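Local coordinates for protein beta2-microglobulin (PDB 7CPO) that serves as the light chain of a reptilian MHC class I molecule, probably stabilising the heavy chain that presents peptides to T cells, at residues B[39-44]-B[76-81]. Sequence-based numbering, arbitrary orientation.
Sequences LLKNGI and AEFACK
The side chains of K41 and F78 run alongside each other in the same direction from a non-hydrogen-bonded pair between antiparallel strands C (36-41) and F (78-83) of this immunoglobulin C1-set sandwich. K41 CG, anti to the backbone N (chi1 180°), meets F78 CE1 at 4.0 Å, and the extended lysine chain carries on past the phenylalanine. The same face bears L39 and C80; C80 is disulfide-bonded to C25, while L39 packs on F23 and V66 of the facing sheet, so L39, F78 and C80 are buried in the sandwich core, whereas K41 remains partly exposed. On the other face are L40 and A79, the hydrogen-bonded pair: L40 N gives its hydrogen to A79 O at 2.8 Å, and A79 N returns a bond to L40 O. The L40 side chain slants across that of K81, with L40 CD1 3.9 Å from K81 CB. The strand ends in a type I' turn, K41 to I44, and N42 within it continues the contact. N42 N donates a hydrogen bond to E77 O at 2.7 Å, and a water accepting from G43 N donates to that same oxygen. With CG beside its own backbone N, chi1 -60° brings the amide end of N42 up against A76 and E77, where ND2 lies against A76 CB and OD1 accepts a nearly straight 2.7 Å hydrogen bond from E77 N.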
# COMPACT_ATOMS: atom_id res chain seq x y z
N LEU B 39 -16.52 -7.12 6.54
CA LEU B 39 -16.67 -8.38 5.84
C LEU B 39 -18.01 -9.00 6.19
O LEU B 39 -18.33 -9.15 7.37
CB LEU B 39 -15.56 -9.35 6.21
CG LEU B 39 -14.20 -9.16 5.56
CD1 LEU B 39 -13.90 -7.68 5.38
CD2 LEU B 39 -13.17 -9.86 6.42
N LEU B 40 -18.77 -9.39 5.18
CA LEU B 40 -20.10 -9.97 5.37
C LEU B 40 -20.13 -11.39 4.82
O LEU B 40 -19.61 -11.66 3.73
CB LEU B 40 -21.18 -9.14 4.69
CG LEU B 40 -21.25 -7.68 5.13
CD1 LEU B 40 -22.18 -6.91 4.20
CD2 LEU B 40 -21.71 -7.59 6.57
N LYS B 41 -20.74 -12.28 5.60
CA LYS B 41 -21.12 -13.62 5.17
C LYS B 41 -22.63 -13.69 5.26
O LYS B 41 -23.19 -13.60 6.36
CB LYS B 41 -20.45 -14.70 6.03
CG LYS B 41 -20.80 -16.13 5.66
CD LYS B 41 -20.40 -17.09 6.79
CE LYS B 41 -20.38 -18.55 6.35
NZ LYS B 41 -20.45 -19.49 7.51
N ASN B 42 -23.30 -13.81 4.11
CA ASN B 42 -24.76 -13.82 4.04
C ASN B 42 -25.34 -12.61 4.76
O ASN B 42 -26.34 -12.70 5.48
CB ASN B 42 -25.32 -15.13 4.61
CG ASN B 42 -24.83 -16.36 3.85
OD1 ASN B 42 -24.66 -16.31 2.63
ND2 ASN B 42 -24.60 -17.46 4.56
N GLY B 43 -24.70 -11.45 4.59
CA GLY B 43 -25.17 -10.21 5.17
C GLY B 43 -24.82 -9.98 6.63
O GLY B 43 -25.02 -8.86 7.12
N ILE B 44 -24.31 -10.97 7.34
CA ILE B 44 -23.96 -10.85 8.76
C ILE B 44 -22.46 -10.59 8.88
O ILE B 44 -21.67 -11.34 8.28
CB ILE B 44 -24.36 -12.11 9.56
CG1 ILE B 44 -25.85 -12.42 9.36
CG2 ILE B 44 -24.00 -11.96 11.03
CD1 ILE B 44 -26.79 -11.25 9.69
N ALA B 76 -23.27 -20.35 0.48
CA ALA B 76 -22.99 -19.25 1.40
C ALA B 76 -22.24 -18.12 0.69
O ALA B 76 -21.25 -18.37 0.01
CB ALA B 76 -22.20 -19.75 2.59
N GLU B 77 -22.70 -16.88 0.87
CA GLU B 77 -22.27 -15.73 0.07
C GLU B 77 -21.37 -14.78 0.87
O GLU B 77 -21.64 -14.49 2.03
CB GLU B 77 -23.48 -14.95 -0.45
CG GLU B 77 -24.01 -15.43 -1.80
CD GLU B 77 -25.51 -15.31 -1.90
OE1 GLU B 77 -26.12 -16.13 -2.63
OE2 GLU B 77 -26.08 -14.39 -1.27
N PHE B 78 -20.33 -14.27 0.21
CA PHE B 78 -19.35 -13.39 0.83
C PHE B 78 -19.35 -12.02 0.16
O PHE B 78 -19.40 -11.92 -1.07
CB PHE B 78 -17.96 -13.99 0.75
CG PHE B 78 -17.86 -15.32 1.43
CD1 PHE B 78 -17.65 -15.40 2.80
CD2 PHE B 78 -17.99 -16.50 0.70
CE1 PHE B 78 -17.56 -16.61 3.42
CE2 PHE B 78 -17.89 -17.72 1.32
CZ PHE B 78 -17.68 -17.78 2.69
N ALA B 79 -19.28 -10.97 0.97
CA ALA B 79 -19.33 -9.62 0.45
C ALA B 79 -18.62 -8.67 1.41
O ALA B 79 -18.18 -9.05 2.50
CB ALA B 79 -20.77 -9.18 0.19
N CYS B 80 -18.52 -7.41 0.98
CA CYS B 80 -17.76 -6.41 1.71
C CYS B 80 -18.54 -5.10 1.68
O CYS B 80 -18.95 -4.65 0.61
CB CYS B 80 -16.36 -6.24 1.11
SG CYS B 80 -15.48 -4.80 1.74
N LYS B 81 -18.75 -4.51 2.84
CA LYS B 81 -19.47 -3.25 2.96
C LYS B 81 -18.47 -2.14 3.25
O LYS B 81 -17.81 -2.16 4.30
CB LYS B 81 -20.53 -3.35 4.06
CG LYS B 81 -21.39 -2.11 4.25
CD LYS B 81 -22.27 -2.29 5.48
CE LYS B 81 -22.74 -0.97 6.06
NZ LYS B 81 -23.59 -1.17 7.28
O HOH W 1 -22.77 -11.58 2.04